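BB0689 (Borrelia burgdorferi, PDB 4D53) is an outer surface lipoprotein of the Lyme disease spirochaete and a member of the bacterial CAP superfamily, its molecular function not firmly established. Local coordinates at residues Tyr17-Glu22 against Arg90-Trp95; Asp36-Val41 against Gln73-Thr78; Tyr116-Lys119 against Asp125-Val128. All coordinates share one frame; numbering follows the deposited sequence.

Interaction 1: Tyr17-Glu22 against Arg90-Trp95; sequences YSEIAE and RVVNAW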
ATOM      1  N   TYR A  17       4.608   0.946   8.516  1.00 19.09           N
ATOM      2  CA  TYR A  17       3.416   0.606   9.289  1.00 20.39           C
ATOM      3  C   TYR A  17       3.387   1.361  10.612  1.00 20.96           C
ATOM      4  O   TYR A  17       2.341   1.934  11.052  1.00 19.66           O
ATOM      5  CB  TYR A  17       3.377  -0.942   9.533  1.00 22.53           C
ATOM      6  CG  TYR A  17       2.996  -1.863   8.395  1.00 21.09           C
ATOM      7  CD1 TYR A  17       1.988  -1.562   7.482  1.00 20.20           C
ATOM      8  CD2 TYR A  17       3.675  -3.075   8.216  1.00 21.95           C
ATOM      9  CE1 TYR A  17       1.611  -2.441   6.514  1.00 21.50           C
ATOM     10  CE2 TYR A  17       3.319  -3.952   7.256  1.00 19.27           C
ATOM     11  CZ  TYR A  17       2.312  -3.656   6.388  1.00 21.20           C
ATOM     12  OH  TYR A  17       1.970  -4.576   5.435  1.00 21.78           O
ATOM     13  N   SER A  18       4.514   1.383  11.255  1.00 21.70           N
ATOM     14  CA  SER A  18       4.672   2.114  12.538  1.00 26.59           C
ATOM     15  C   SER A  18       4.444   3.629  12.464  1.00 22.75           C
ATOM     16  O   SER A  18       3.734   4.211  13.297  1.00 22.78           O
ATOM     17  CB  SER A  18       6.067   1.786  13.104  1.00 30.43           C
ATOM     18  OG  SER A  18       6.192   2.467  14.327  1.00 37.03           O
ATOM     19  N   GLU A  19       4.967   4.255  11.407  1.00 20.84           N
ATOM     20  CA  GLU A  19       4.692   5.653  11.106  1.00 21.39           C
ATOM     21  C   GLU A  19       3.232   5.927  10.824  1.00 20.54           C
ATOM     22  O   GLU A  19       2.658   6.879  11.414  1.00 21.63           O
ATOM     23  CB  GLU A  19       5.560   6.111   9.927  1.00 22.75           C
ATOM     24  CG  GLU A  19       5.598   7.599   9.920  1.00 23.88           C
ATOM     25  CD  GLU A  19       6.512   8.189   8.810  1.00 29.20           C
ATOM     26  OE1 GLU A  19       6.925   7.478   7.869  1.00 26.61           O
ATOM     27  OE2 GLU A  19       6.833   9.360   8.951  1.00 27.54           O
ATOM     28  N   ILE A  20       2.567   5.087  10.027  1.00 17.88           N
ATOM     29  CA  ILE A  20       1.172   5.297   9.743  1.00 21.02           C
ATOM     30  C   ILE A  20       0.374   5.102  11.065  1.00 22.03           C
ATOM     31  O   ILE A  20      -0.601   5.849  11.335  1.00 19.44           O
ATOM     32  CB  ILE A  20       0.722   4.382   8.599  1.00 22.56           C
ATOM     33  CG1 ILE A  20       1.403   4.816   7.305  1.00 20.35           C
ATOM     34  CG2 ILE A  20      -0.818   4.277   8.489  1.00 22.58           C
ATOM     35  CD1 ILE A  20       1.172   3.827   6.176  1.00 21.48           C
ATOM     36  N   ALA A  21       0.715   4.063  11.802  1.00 20.45           N
ATOM     37  CA  ALA A  21       0.027   3.799  13.093  1.00 24.39           C
ATOM     38  C   ALA A  21       0.124   4.977  14.047  1.00 22.22           C
ATOM     39  O   ALA A  21      -0.904   5.329  14.679  1.00 23.73           O
ATOM     40  CB  ALA A  21       0.542   2.522  13.798  1.00 24.99           C
ATOM     41  N   GLU A  22       1.280   5.585  14.122  1.00 22.79           N
ATOM     42  CA  GLU A  22       1.474   6.753  15.012  1.00 26.92           C
ATOM     43  C   GLU A  22       0.687   7.976  14.573  1.00 25.28           C
ATOM     44  O   GLU A  22       0.078   8.674  15.391  1.00 24.89           O
ATOM     45  CB  GLU A  22       2.956   7.073  15.175  1.00 32.00           C
ATOM     46  CG  GLU A  22       3.219   7.839  16.452  1.00 48.86           C
ATOM     47  CD  GLU A  22       2.732   7.092  17.706  1.00 48.93           C
ATOM     48  OE1 GLU A  22       3.485   6.252  18.213  1.00 59.71           O
ATOM     49  OE2 GLU A  22       1.600   7.333  18.175  1.00 62.37           O
ATOM     50  N   ARG A  90      10.294   9.935   3.664  1.00 17.87           N
ATOM     51  CA  ARG A  90       9.565  11.027   3.004  1.00 19.08           C
ATOM     52  C   ARG A  90       8.187  10.677   2.479  1.00 17.53           C
ATOM     53  O   ARG A  90       7.411  11.563   2.095  1.00 16.80           O
ATOM     54  CB  ARG A  90      10.385  11.549   1.813  1.00 20.57           C
ATOM     55  CG  ARG A  90      11.728  12.237   2.176  1.00 24.52           C
ATOM     56  CD  ARG A  90      11.673  13.288   3.280  1.00 30.71           C
ATOM     57  NE  ARG A  90      12.844  14.193   3.132  1.00 36.86           N
ATOM     58  CZ  ARG A  90      12.840  15.554   3.133  1.00 42.31           C
ATOM     59  NH1 ARG A  90      11.757  16.257   3.444  1.00 39.91           N
ATOM     60  NH2 ARG A  90      13.972  16.241   2.848  1.00 37.33           N
ATOM     61  N   VAL A  91       7.868   9.403   2.410  1.00 18.02           N
ATOM     62  CA  VAL A  91       6.682   8.966   1.708  1.00 16.07           C
ATOM     63  C   VAL A  91       5.366   9.352   2.408  1.00 16.14           C
ATOM     64  O   VAL A  91       4.366   9.741   1.735  1.00 16.24           O
ATOM     65  CB  VAL A  91       6.736   7.509   1.277  1.00 18.02           C
ATOM     66  CG1 VAL A  91       6.590   6.524   2.439  1.00 19.64           C
ATOM     67  CG2 VAL A  91       5.654   7.224   0.247  1.00 18.08           C
ATOM     68  N   VAL A  92       5.323   9.320   3.726  1.00 16.76           N
ATOM     69  CA  VAL A  92       4.076   9.620   4.421  1.00 16.15           C
ATOM     70  C   VAL A  92       3.742  11.099   4.170  1.00 16.52           C
ATOM     71  O   VAL A  92       2.634  11.433   3.838  1.00 16.29           O
ATOM     72  CB  VAL A  92       4.153   9.305   5.948  1.00 18.34           C
ATOM     73  CG1 VAL A  92       2.959   9.887   6.667  1.00 19.59           C
ATOM     74  CG2 VAL A  92       4.161   7.801   6.058  1.00 19.61           C
ATOM     75  N   ASN A  93       4.730  11.958   4.282  1.00 17.05           N
ATOM     76  CA  ASN A  93       4.474  13.354   3.995  1.00 19.12           C
ATOM     77  C   ASN A  93       4.128  13.608   2.554  1.00 16.92           C
ATOM     78  O   ASN A  93       3.256  14.464   2.283  1.00 15.77           O
ATOM     79  CB  ASN A  93       5.611  14.252   4.453  1.00 18.62           C
ATOM     80  CG  ASN A  93       5.589  14.456   5.974  1.00 24.36           C
ATOM     81  OD1 ASN A  93       4.545  14.394   6.596  1.00 28.69           O
ATOM     82  ND2 ASN A  93       6.716  14.728   6.543  1.00 22.29           N
ATOM     83  N   ALA A  94       4.738  12.843   1.628  1.00 16.99           N
ATOM     84  CA  ALA A  94       4.341  13.006   0.246  1.00 16.38           C
ATOM     85  C   ALA A  94       2.840  12.622   0.002  1.00 15.71           C
ATOM     86  O   ALA A  94       2.065  13.308  -0.760  1.00 17.81           O
ATOM     87  CB  ALA A  94       5.275  12.188  -0.643  1.00 16.62           C
ATOM     88  N   TRP A  95       2.359  11.565   0.685  1.00 14.76           N
ATOM     89  CA  TRP A  95       0.975  11.223   0.592  1.00 15.54           C
ATOM     90  C   TRP A  95       0.049  12.260   1.326  1.00 15.65           C
ATOM     91  O   TRP A  95      -1.008  12.589   0.819  1.00 15.88           O
ATOM     92  CB  TRP A  95       0.714   9.789   1.243  1.00 15.97           C
ATOM     93  CG  TRP A  95       1.159   8.668   0.360  1.00 16.91           C
ATOM     94  CD1 TRP A  95       1.024   8.589  -0.969  1.00 17.12           C
ATOM     95  CD2 TRP A  95       1.677   7.406   0.782  1.00 17.47           C
ATOM     96  NE1 TRP A  95       1.454   7.363  -1.420  1.00 20.31           N
ATOM     97  CE2 TRP A  95       1.946   6.658  -0.375  1.00 18.75           C
ATOM     98  CE3 TRP A  95       2.058   6.897   2.032  1.00 20.22           C
ATOM     99  CZ2 TRP A  95       2.402   5.350  -0.326  1.00 18.85           C
ATOM    100  CZ3 TRP A  95       2.602   5.615   2.088  1.00 19.51           C
ATOM    101  CH2 TRP A  95       2.735   4.862   0.937  1.00 17.13           C
TER
HETATM  102  O   HOH W   1       7.549   8.659   5.510  1.00 18.08           O

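Interaction 2: Asp36-Val41 against Gln73-Thr78; sequences DTLEKV and QSFNLT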
ATOM      1  N   ASP A  36      -2.450 -10.431   6.108  1.00 27.77           N
ATOM      2  CA  ASP A  36      -1.711 -11.217   5.129  1.00 30.50           C
ATOM      3  C   ASP A  36      -2.240 -11.180   3.733  1.00 23.34           C
ATOM      4  O   ASP A  36      -1.449 -11.209   2.783  1.00 29.33           O
ATOM      5  CB  ASP A  36      -1.672 -12.718   5.543  1.00 35.35           C
ATOM      6  CG  ASP A  36      -0.897 -12.955   6.802  1.00 43.13           C
ATOM      7  OD1 ASP A  36       0.042 -12.205   7.094  1.00 48.39           O
ATOM      8  OD2 ASP A  36      -1.241 -13.927   7.514  1.00 48.19           O
ATOM      9  N   THR A  37      -3.526 -11.227   3.538  1.00 26.31           N
ATOM     10  CA  THR A  37      -4.049 -11.170   2.198  1.00 29.18           C
ATOM     11  C   THR A  37      -3.726  -9.830   1.532  1.00 29.29           C
ATOM     12  O   THR A  37      -3.389  -9.802   0.343  1.00 25.17           O
ATOM     13  CB  THR A  37      -5.541 -11.435   2.161  1.00 33.09           C
ATOM     14  OG1 THR A  37      -5.771 -12.723   2.718  1.00 37.00           O
ATOM     15  CG2 THR A  37      -6.114 -11.467   0.823  1.00 32.26           C
ATOM     16  N   LEU A  38      -3.919  -8.728   2.257  1.00 25.27           N
ATOM     17  CA  LEU A  38      -3.609  -7.390   1.683  1.00 23.61           C
ATOM     18  C   LEU A  38      -2.124  -7.320   1.384  1.00 21.14           C
ATOM     19  O   LEU A  38      -1.746  -6.768   0.350  1.00 21.18           O
ATOM     20  CB  LEU A  38      -4.034  -6.235   2.588  1.00 22.21           C
ATOM     21  CG  LEU A  38      -5.541  -6.087   2.768  1.00 23.50           C
ATOM     22  CD1 LEU A  38      -5.838  -4.849   3.621  1.00 23.10           C
ATOM     23  CD2 LEU A  38      -6.298  -5.993   1.463  1.00 24.12           C
ATOM     24  N   GLU A  39      -1.266  -7.844   2.250  1.00 20.31           N
ATOM     25  CA  GLU A  39       0.161  -7.817   1.976  1.00 21.80           C
ATOM     26  C   GLU A  39       0.519  -8.595   0.681  1.00 27.15           C
ATOM     27  O   GLU A  39       1.359  -8.160  -0.104  1.00 21.24           O
ATOM     28  CB  GLU A  39       0.990  -8.374   3.132  1.00 25.74           C
ATOM     29  CG  GLU A  39       1.138  -7.379   4.284  1.00 26.12           C
ATOM     30  CD  GLU A  39       2.202  -7.758   5.261  1.00 27.42           C
ATOM     31  OE1 GLU A  39       2.330  -8.964   5.493  1.00 27.88           O
ATOM     32  OE2 GLU A  39       2.871  -6.913   5.876  1.00 23.61           O
ATOM     33  N   LYS A  40      -0.163  -9.721   0.471  1.00 26.28           N
ATOM     34  CA  LYS A  40       0.108 -10.561  -0.722  1.00 28.66           C
ATOM     35  C   LYS A  40      -0.367  -9.833  -1.998  1.00 22.45           C
ATOM     36  O   LYS A  40       0.370  -9.782  -2.979  1.00 23.55           O
ATOM     37  CB  LYS A  40      -0.602 -11.911  -0.606  1.00 31.44           C
ATOM     38  CG  LYS A  40      -0.337 -12.880  -1.773  1.00 34.79           C
ATOM     39  CD  LYS A  40      -1.395 -13.947  -2.031  1.00 46.01           C
ATOM     40  CE  LYS A  40      -1.767 -14.717  -0.781  1.00 51.94           C
ATOM     41  NZ  LYS A  40      -3.020 -15.511  -1.030  1.00 63.58           N
ATOM     42  N   VAL A  41      -1.539  -9.244  -1.962  1.00 22.17           N
ATOM     43  CA  VAL A  41      -2.088  -8.505  -3.118  1.00 23.34           C
ATOM     44  C   VAL A  41      -1.171  -7.304  -3.444  1.00 22.63           C
ATOM     45  O   VAL A  41      -0.893  -7.068  -4.608  1.00 21.89           O
ATOM     46  CB  VAL A  41      -3.543  -8.075  -2.859  1.00 27.10           C
ATOM     47  CG1 VAL A  41      -4.126  -7.251  -3.993  1.00 29.69           C
ATOM     48  CG2 VAL A  41      -4.434  -9.324  -2.650  1.00 31.30           C
ATOM     49  N   GLN A  73     -12.953 -12.582  -1.179  1.00 40.46           N
ATOM     50  CA  GLN A  73     -14.090 -11.854  -1.687  1.00 41.99           C
ATOM     51  C   GLN A  73     -14.830 -11.189  -0.557  1.00 42.19           C
ATOM     52  O   GLN A  73     -15.689 -10.374  -0.804  1.00 45.61           O
ATOM     53  CB  GLN A  73     -14.998 -12.834  -2.409  1.00 52.85           C
ATOM     54  CG  GLN A  73     -15.283 -12.495  -3.843  1.00 58.98           C
ATOM     55  CD  GLN A  73     -16.013 -13.648  -4.468  1.00 66.95           C
ATOM     56  OE1 GLN A  73     -15.400 -14.630  -4.861  1.00 62.78           O
ATOM     57  NE2 GLN A  73     -17.341 -13.570  -4.493  1.00 67.19           N
ATOM     58  N   SER A  74     -14.454 -11.499   0.683  1.00 43.06           N
ATOM     59  CA  SER A  74     -15.144 -10.927   1.839  1.00 45.93           C
ATOM     60  C   SER A  74     -14.883  -9.428   2.084  1.00 47.47           C
ATOM     61  O   SER A  74     -15.667  -8.769   2.760  1.00 44.57           O
ATOM     62  CB  SER A  74     -14.863 -11.733   3.109  1.00 46.78           C
ATOM     63  OG  SER A  74     -13.482 -11.762   3.445  1.00 51.22           O
ATOM     64  N   PHE A  75     -13.818  -8.867   1.499  1.00 42.14           N
ATOM     65  CA  PHE A  75     -13.592  -7.420   1.560  1.00 36.90           C
ATOM     66  C   PHE A  75     -14.673  -6.688   0.790  1.00 42.57           C
ATOM     67  O   PHE A  75     -14.895  -6.915  -0.362  1.00 48.55           O
ATOM     68  CB  PHE A  75     -12.195  -7.037   1.010  1.00 33.38           C
ATOM     69  CG  PHE A  75     -11.050  -7.407   1.908  1.00 30.87           C
ATOM     70  CD1 PHE A  75     -10.653  -6.551   2.904  1.00 30.17           C
ATOM     71  CD2 PHE A  75     -10.357  -8.586   1.733  1.00 29.31           C
ATOM     72  CE1 PHE A  75      -9.613  -6.870   3.748  1.00 30.55           C
ATOM     73  CE2 PHE A  75      -9.283  -8.922   2.548  1.00 27.18           C
ATOM     74  CZ  PHE A  75      -8.891  -8.046   3.539  1.00 29.03           C
ATOM     75  N   ASN A  76     -15.364  -5.799   1.458  1.00 45.76           N
ATOM     76  CA  ASN A  76     -16.427  -5.058   0.811  1.00 48.90           C
ATOM     77  C   ASN A  76     -16.106  -3.600   0.780  1.00 41.58           C
ATOM     78  O   ASN A  76     -16.882  -2.826   0.260  1.00 40.53           O
ATOM     79  CB  ASN A  76     -17.783  -5.286   1.516  1.00 52.29           C
ATOM     80  CG  ASN A  76     -17.772  -4.871   2.982  1.00 55.23           C
ATOM     81  OD1 ASN A  76     -16.735  -4.781   3.616  1.00 55.11           O
ATOM     82  ND2 ASN A  76     -18.945  -4.644   3.527  1.00 59.45           N
ATOM     83  N   LEU A  77     -14.955  -3.207   1.301  1.00 41.85           N
ATOM     84  CA  LEU A  77     -14.562  -1.814   1.151  1.00 38.69           C
ATOM     85  C   LEU A  77     -13.058  -1.780   1.112  1.00 45.54           C
ATOM     86  O   LEU A  77     -12.453  -2.394   1.971  1.00 38.87           O
ATOM     87  CB  LEU A  77     -15.000  -1.041   2.340  1.00 47.83           C
ATOM     88  CG  LEU A  77     -15.226   0.419   2.009  1.00 51.89           C
ATOM     89  CD1 LEU A  77     -16.448   0.874   2.844  1.00 49.25           C
ATOM     90  CD2 LEU A  77     -13.922   1.171   2.255  1.00 52.33           C
ATOM     91  N   THR A  78     -12.474  -1.040   0.153  1.00 38.00           N
ATOM     92  CA  THR A  78     -11.014  -0.989   0.036  1.00 38.81           C
ATOM     93  C   THR A  78     -10.457   0.349  -0.480  1.00 37.30           C
ATOM     94  O   THR A  78     -11.184   1.096  -1.178  1.00 35.98           O
ATOM     95  CB  THR A  78     -10.549  -2.098  -0.873  1.00 43.42           C
ATOM     96  OG1 THR A  78      -9.123  -2.214  -0.733  1.00 58.80           O
ATOM     97  CG2 THR A  78     -10.929  -1.786  -2.328  1.00 41.99           C
TER

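Interaction 3: Tyr116-Lys119 against Asp125-Val128; sequences YRLK and DIFV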
ATOM      1  N   TYR A 116       3.537  -3.229   0.599  1.00 16.74           N
ATOM      2  CA  TYR A 116       4.805  -3.803   0.102  1.00 19.56           C
ATOM      3  C   TYR A 116       5.620  -2.686  -0.531  1.00 19.50           C
ATOM      4  O   TYR A 116       5.043  -1.761  -1.173  1.00 18.64           O
ATOM      5  CB  TYR A 116       4.533  -4.964  -0.892  1.00 19.65           C
ATOM      6  CG  TYR A 116       5.833  -5.631  -1.390  1.00 21.76           C
ATOM      7  CD1 TYR A 116       6.580  -6.510  -0.547  1.00 29.07           C
ATOM      8  CD2 TYR A 116       6.382  -5.313  -2.621  1.00 20.15           C
ATOM      9  CE1 TYR A 116       7.792  -7.084  -0.971  1.00 29.96           C
ATOM     10  CE2 TYR A 116       7.578  -5.905  -3.046  1.00 24.81           C
ATOM     11  CZ  TYR A 116       8.278  -6.767  -2.204  1.00 28.98           C
ATOM     12  OH  TYR A 116       9.472  -7.282  -2.693  1.00 32.28           O
ATOM     13  N   ARG A 117       6.931  -2.754  -0.373  1.00 18.04           N
ATOM     14  CA  ARG A 117       7.877  -1.907  -1.036  1.00 16.84           C
ATOM     15  C   ARG A 117       8.721  -2.762  -1.986  1.00 22.66           C
ATOM     16  O   ARG A 117       9.455  -3.650  -1.565  1.00 20.51           O
ATOM     17  CB  ARG A 117       8.746  -1.115  -0.092  1.00 18.76           C
ATOM     18  CG  ARG A 117       9.648  -0.094  -0.774  1.00 19.20           C
ATOM     19  CD  ARG A 117      10.805   0.382   0.067  1.00 21.02           C
ATOM     20  NE  ARG A 117      11.433   1.598  -0.451  1.00 19.73           N
ATOM     21  CZ  ARG A 117      12.353   2.345   0.193  1.00 23.32           C
ATOM     22  NH1 ARG A 117      12.867   1.980   1.359  1.00 25.64           N
ATOM     23  NH2 ARG A 117      12.824   3.468  -0.330  1.00 23.90           N
ATOM     24  N   LEU A 118       8.591  -2.480  -3.269  1.00 17.92           N
ATOM     25  CA  LEU A 118       9.505  -3.043  -4.326  1.00 18.91           C
ATOM     26  C   LEU A 118      10.700  -2.180  -4.530  1.00 21.49           C
ATOM     27  O   LEU A 118      10.620  -0.971  -4.810  1.00 19.09           O
ATOM     28  CB  LEU A 118       8.725  -3.258  -5.625  1.00 20.21           C
ATOM     29  CG  LEU A 118       9.645  -3.660  -6.785  1.00 20.08           C
ATOM     30  CD1 LEU A 118      10.130  -5.091  -6.561  1.00 21.27           C
ATOM     31  CD2 LEU A 118       8.824  -3.564  -8.037  1.00 24.07           C
ATOM     32  N   LYS A 119      11.901  -2.727  -4.226  1.00 18.99           N
ATOM     33  CA  LYS A 119      13.127  -1.987  -4.411  1.00 22.26           C
ATOM     34  C   LYS A 119      14.079  -2.937  -5.117  1.00 25.38           C
ATOM     35  O   LYS A 119      14.200  -4.132  -4.727  1.00 24.96           O
ATOM     36  CB  LYS A 119      13.579  -1.534  -3.074  1.00 27.81           C
ATOM     37  CG  LYS A 119      14.598  -0.479  -3.032  1.00 38.59           C
ATOM     38  CD  LYS A 119      14.867  -0.094  -1.596  1.00 44.20           C
ATOM     39  CE  LYS A 119      16.141   0.730  -1.647  1.00 52.77           C
ATOM     40  NZ  LYS A 119      16.608   1.221  -0.331  1.00 57.17           N
ATOM     41  N   ASP A 125      11.705   1.711  -7.209  1.00 18.14           N
ATOM     42  CA  ASP A 125      11.325   1.931  -5.796  1.00 17.54           C
ATOM     43  C   ASP A 125       9.857   2.267  -5.720  1.00 19.07           C
ATOM     44  O   ASP A 125       9.479   3.479  -5.933  1.00 20.43           O
ATOM     45  CB  ASP A 125      12.144   3.048  -5.209  1.00 21.50           C
ATOM     46  CG  ASP A 125      11.912   3.262  -3.696  1.00 22.82           C
ATOM     47  OD1 ASP A 125      10.984   2.680  -3.044  1.00 25.15           O
ATOM     48  OD2 ASP A 125      12.675   4.067  -3.082  1.00 26.95           O
ATOM     49  N   ILE A 126       9.034   1.284  -5.374  1.00 18.37           N
ATOM     50  CA  ILE A 126       7.583   1.438  -5.454  1.00 17.48           C
ATOM     51  C   ILE A 126       6.952   1.015  -4.149  1.00 18.97           C
ATOM     52  O   ILE A 126       7.224  -0.114  -3.664  1.00 19.03           O
ATOM     53  CB  ILE A 126       6.986   0.619  -6.586  1.00 16.47           C
ATOM     54  CG1 ILE A 126       7.502   1.159  -7.966  1.00 18.04           C
ATOM     55  CG2 ILE A 126       5.468   0.661  -6.578  1.00 18.96           C
ATOM     56  CD1 ILE A 126       7.049   0.329  -9.153  1.00 20.94           C
ATOM     57  N   PHE A 127       6.188   1.759  -3.466  1.00 17.74           N
ATOM     58  CA  PHE A 127       5.154   1.455  -2.445  1.00 17.36           C
ATOM     59  C   PHE A 127       3.788   1.217  -3.016  1.00 18.25           C
ATOM     60  O   PHE A 127       3.251   2.011  -3.871  1.00 17.64           O
ATOM     61  CB  PHE A 127       5.086   2.593  -1.426  1.00 20.00           C
ATOM     62  CG  PHE A 127       6.346   2.766  -0.625  1.00 20.00           C
ATOM     63  CD1 PHE A 127       6.587   1.985   0.491  1.00 20.00           C
ATOM     64  CD2 PHE A 127       7.289   3.710  -0.992  1.00 20.00           C
ATOM     65  CE1 PHE A 127       7.746   2.141   1.227  1.00 20.00           C
ATOM     66  CE2 PHE A 127       8.449   3.872  -0.258  1.00 20.00           C
ATOM     67  CZ  PHE A 127       8.679   3.087   0.852  1.00 20.00           C
ATOM     68  N   VAL A 128       3.277   0.054  -2.531  1.00 18.29           N
ATOM     69  CA  VAL A 128       1.837  -0.191  -2.659  1.00 17.62           C
ATOM     70  C   VAL A 128       1.247  -0.419  -1.276  1.00 20.40           C
ATOM     71  O   VAL A 128       1.665  -1.396  -0.595  1.00 19.35           O
ATOM     72  CB  VAL A 128       1.487  -1.386  -3.582  1.00 16.53           C
ATOM     73  CG1 VAL A 128      -0.025  -1.676  -3.626  1.00 18.55           C
ATOM     74  CG2 VAL A 128       2.078  -1.231  -5.008  1.00 19.33           C
TER

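Interaction 1: Tyr17-Glu22 against Arg90-Trp95
E19 and V92 meet where helix 10-26 passes the start of helix 91-96. The carboxylate oxygen OE1 of E19 lies 3.3 Å from CG2 of V92, and CD of the same glutamate is 3.6 Å from that methyl, so the acid end lies against an aliphatic side chain. The two side chains run past one another in opposite senses. I20 adds an apolar touch to the same methyl, its CG1 4.3 Å from V92 CG2.

A single water joins the backbone of one helix to the side chain of the other. It donates to E19 OE1 at 2.7 Å and accepts from V92 N at 2.9 Å. V92 N belongs to the first turn of its helix, where amides lack a partner four residues earlier within the helix, and the water gives it one; the nearby helix start would probably also suit the negative charge. E19 reaches this point because CG stands anti to the backbone N (chi1 -162°) and the chain stays extended to the carboxylate.

Around this pair, V91 and V92 also touch L16 of helix 10-26, and I20 packs on L105 of helix 99-105. V91 and W95 pack on strands 75-84 and 125-134, so helix 91-96 rests on the sheet through these two residues and beside helix 10-26 through V92.

Interaction 2: Asp36-Val41 against Gln73-Thr78
Similar first torsions bring L38 and F75 together: in both, CG stands anti to the carbonyl carbon and beside the backbone N, with chi1 -67° in the leucine and -73° in the phenylalanine. From the helix, this carries the isobutyl end of L38 toward the strand; from the strand, it presents one face of the F75 ring to that end. The contact belongs to the layered alpha-beta-alpha fold of the CAP domain, in which helices cover both faces of a central sheet, and it joins the first turns of helix 36-52 to the beginning of the edge strand 75-84.

It is apolar throughout, with no hydrogen bond between the two segments. The methyl CD2 of L38 sits over one face of the F75 ring, 4.3 Å from its centroid and 24° off the normal, a CH-pi contact displaced toward the rim. CG of the leucine backs it up at 4.0 Å from F75 CZ. T37, one residue earlier on the helix, approaches the ring obliquely, its CG2 4.4 Å from CE2. Two successive helical residues therefore share one aromatic side chain.

The backbones stay well apart, the closest CA atoms, those of L38 and T78, being 9.9 Å from each other, and the gap is bridged by the F75 ring from the strand and the L38 and T37 side chains from the helix. I68 of helix 64-69 packs on both L38 and F75, while R134 of strand 125-134 touches T37 and F75. Immediately after F75 in the chain, N76 and L77 together pair with K133 in a classic beta bulge. At the closest point of the contact, L38 CD2 lies 3.9 Å from F75 CZ.

Interaction 3: Tyr116-Lys119 against Asp125-Val128
R117 crosses F127 on the adjacent strand and ends on D125. Its CB lies 3.7 Å from F127 CE1, and CG, anti to the backbone N (chi1 -173°), stands over the ring face 3.8 Å from the centroid in a CH-pi contact. CD follows at 3.5 Å from F127 CZ. The chain stays extended, and NE passes the same CZ on its way to D125 OD1, a bond of 2.8 Å at 167° with the oxygen near the guanidinium plane but met from above the carboxylate plane. At the tip, NH2 bonds to OD2 of D125 at 2.8 Å, on the syn side but tilted from the carboxylate plane. This side-on, two-nitrogen salt bridge has its flat groups turned 42° apart. NH1 goes instead to D12, giving the arginine a second acidic partner, and CD of K119 covers one guanidinium face.

In the backbone, Y116 with V128, and L118 with I126, each exchange two hydrogen bonds, for example V128 N to Y116 O at 2.9 Å; R117 and F127 form a non-hydrogen-bonded pair between them. On the face opposite R117, CB atoms of L118 and I126 come within 4.4 Å. This is a regular antiparallel beta hairpin, strands 112-119 and 125-134, at the centre of the CAP-domain sheet.

All three contacts are largely buried, but they join different parts of the fold. Interaction 3 joins two central strands of the sheet through backbone ladder bonds and a salt bridge. Interactions 1 and 2 lie on opposite sides of the chain's centre and attach helices: interaction 1 joins two helices through a partly exposed glutamate laid on a valine, a water bridge and a light aliphatic touch, whereas interaction 2 sets a helix on the edge strand by purely apolar packing. Interaction 1 touches interaction 3 directly, V91 and W95 packing on F127. Y17 and E39 form a probable hydrogen bond linking interactions 1 and 2. Interactions 2 and 3 do not touch, yet share the sheet through neighbouring strands 75-84 and 125-134.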